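Local atomic coordinates of putative phosphoglycolate phosphatase (PDB entry 2HI0), a protein that is thought to hydrolyse the phosphate ester of phosphoglycolate, as a member of the haloacid dehalogenase-like hydrolases. Residues His37-Glu42 with Thr57-Tyr62. Sequence-based numbering, arbitrary orientation. Where two conformers were deposited one is given.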
loop_
_atom_site.group_PDB
_atom_site.type_symbol
_atom_site.label_atom_id
_atom_site.label_comp_id
_atom_site.label_asym_id
_atom_site.label_seq_id
_atom_site.Cartn_x
_atom_site.Cartn_y
_atom_site.Cartn_z
ATOM N N HIS A 37 9.245 -17.427 12.908
ATOM C CA HIS A 37 9.779 -16.152 12.430
ATOM C C HIS A 37 10.708 -16.307 11.233
ATOM O O HIS A 37 11.779 -15.675 11.151
ATOM C CB HIS A 37 10.528 -15.453 13.601
ATOM C CG HIS A 37 11.460 -16.346 14.350
ATOM N ND1 HIS A 37 11.063 -17.066 15.456
ATOM C CD2 HIS A 37 12.765 -16.649 14.147
ATOM C CE1 HIS A 37 12.095 -17.777 15.895
ATOM N NE2 HIS A 37 13.140 -17.535 15.124
ATOM N N ASP A 38 10.258 -17.118 10.295
ATOM C CA ASP A 38 10.989 -17.377 9.058
ATOM C C ASP A 38 10.130 -17.048 7.835
ATOM O O ASP A 38 10.208 -17.727 6.826
ATOM C CB ASP A 38 11.393 -18.848 9.020
ATOM C CG ASP A 38 10.163 -19.784 9.087
ATOM O OD1 ASP A 38 9.013 -19.272 9.221
ATOM O OD2 ASP A 38 10.349 -21.020 8.997
ATOM N N PHE A 39 9.297 -16.012 7.919
ATOM C CA PHE A 39 8.525 -15.579 6.740
ATOM C C PHE A 39 9.455 -15.063 5.652
ATOM O O PHE A 39 10.515 -14.490 5.945
ATOM C CB PHE A 39 7.514 -14.490 7.061
ATOM C CG PHE A 39 6.455 -14.894 8.065
ATOM C CD1 PHE A 39 5.540 -15.896 7.768
ATOM C CD2 PHE A 39 6.329 -14.219 9.269
ATOM C CE1 PHE A 39 4.515 -16.233 8.652
ATOM C CE2 PHE A 39 5.320 -14.536 10.171
ATOM C CZ PHE A 39 4.399 -15.567 9.850
ATOM N N THR A 40 9.036 -15.294 4.409
ATOM C CA THR A 40 9.764 -14.869 3.228
ATOM C C THR A 40 9.160 -13.559 2.730
ATOM O O THR A 40 8.047 -13.177 3.112
ATOM C CB THR A 40 9.624 -15.923 2.082
ATOM O OG1 THR A 40 8.241 -16.030 1.742
ATOM C CG2 THR A 40 10.141 -17.345 2.518
ATOM N N VAL A 41 9.887 -12.872 1.849
ATOM C CA VAL A 41 9.334 -11.700 1.149
ATOM C C VAL A 41 8.046 -12.038 0.396
ATOM O O VAL A 41 7.121 -11.220 0.359
ATOM C CB VAL A 41 10.340 -11.058 0.176
ATOM C CG1 VAL A 41 9.632 -10.173 -0.828
ATOM C CG2 VAL A 41 11.444 -10.339 0.938
ATOM N N GLU A 42 7.961 -13.238 -0.173
ATOM C CA GLU A 42 6.741 -13.626 -0.878
ATOM C C GLU A 42 5.561 -13.771 0.096
ATOM O O GLU A 42 4.417 -13.472 -0.263
ATOM C CB GLU A 42 6.910 -14.928 -1.690
ATOM C CG GLU A 42 7.779 -14.815 -2.953
ATOM C CD GLU A 42 7.387 -13.680 -3.925
ATOM O OE1 GLU A 42 6.368 -13.833 -4.634
ATOM O OE2 GLU A 42 8.110 -12.642 -3.998
ATOM N N THR A 57 -2.919 -10.454 11.358
ATOM C CA THR A 57 -3.963 -11.494 11.445
ATOM C C THR A 57 -3.684 -12.600 10.394
ATOM O O THR A 57 -3.741 -13.794 10.668
ATOM C CB THR A 57 -5.376 -10.882 11.206
ATOM O OG1 THR A 57 -5.611 -9.812 12.130
ATOM C CG2 THR A 57 -6.512 -11.943 11.340
ATOM N N ARG A 58 -3.413 -12.176 9.152
ATOM C CA ARG A 58 -3.006 -13.076 8.070
ATOM C C ARG A 58 -1.759 -13.888 8.433
ATOM O O ARG A 58 -1.711 -15.130 8.198
ATOM C CB ARG A 58 -2.807 -12.264 6.809
ATOM C CG ARG A 58 -4.101 -11.874 6.056
ATOM C CD ARG A 58 -3.703 -10.967 4.875
ATOM N NE ARG A 58 -4.843 -10.658 4.029
ATOM C CZ ARG A 58 -4.867 -9.661 3.157
ATOM N NH1 ARG A 58 -3.844 -8.807 3.102
ATOM N NH2 ARG A 58 -5.933 -9.482 2.413
ATOM N N ALA A 59 -0.760 -13.208 8.985
ATOM C CA ALA A 59 0.517 -13.890 9.309
ATOM C C ALA A 59 0.335 -14.942 10.397
ATOM O O ALA A 59 0.874 -16.038 10.285
ATOM C CB ALA A 59 1.622 -12.875 9.758
ATOM N N LEU A 60 -0.468 -14.630 11.398
ATOM C CA LEU A 60 -0.784 -15.588 12.459
ATOM C C LEU A 60 -1.572 -16.777 11.901
ATOM O O LEU A 60 -1.339 -17.911 12.292
ATOM C CB LEU A 60 -1.533 -14.919 13.621
ATOM C CG LEU A 60 -0.744 -13.968 14.511
ATOM C CD1 LEU A 60 -1.669 -13.176 15.477
ATOM C CD2 LEU A 60 0.329 -14.773 15.328
ATOM N N ALA A 61 -2.506 -16.514 10.989
ATOM C CA ALA A 61 -3.293 -17.612 10.383
ATOM C C ALA A 61 -2.388 -18.496 9.537
ATOM O O ALA A 61 -2.512 -19.729 9.555
ATOM C CB ALA A 61 -4.407 -17.018 9.506
ATOM N N TYR A 62 -1.478 -17.863 8.800
ATOM C CA TYR A 62 -0.538 -18.610 7.986
ATOM C C TYR A 62 0.363 -19.476 8.877
ATOM O O TYR A 62 0.575 -20.682 8.575
ATOM C CB TYR A 62 0.274 -17.653 7.117
ATOM C CG TYR A 62 0.968 -18.353 6.013
ATOM C CD1 TYR A 62 0.236 -18.871 4.959
ATOM C CD2 TYR A 62 2.354 -18.492 6.009
ATOM C CE1 TYR A 62 0.862 -19.522 3.891
ATOM C CE2 TYR A 62 2.998 -19.144 4.942
ATOM C CZ TYR A 62 2.225 -19.677 3.894
ATOM O OH TYR A 62 2.814 -20.339 2.839
#
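Phe39 reaches across from the loop leading into helix 41-47 and sets the far end of its ring against Ala59 on helix 52-63. The close part is here: CZ of Phe39 lies 3.9 Å from CB of Ala59, and the same CZ comes within 3.6 Å of Ala59 O, an oblique approach with no hydrogen bond. With CG anti to its own carbonyl carbon (chi1 -61°), the ring is carried across so that CZ meets Ala59. Ile44 packs against the same phenyl group, while Phe30 and Phe47 also touch Ala59.

One helical turn on, the fit slackens. Phe39 CE1 and Tyr62 CD2 meet edge to edge at 4.1 Å, the two side chains running past each other in opposite directions, and Tyr62 is partly exposed. Asp38 and Thr40, on either side of Phe39 in sequence, are exposed; Thr40 N-caps helix 41-47, and Asn27 of helix 19-32 holds the backbone N of Phe39.

Cutting Phe39 back to an alanine is likely to open a gap beside Ala59 and leave the CD2 edge of Tyr62 without this neighbour. No hydrogen bond or salt bridge links the two segments, which implies that this junction, in what is probably the helical cap of the HAD fold, is made by van der Waals packing, mostly apolar.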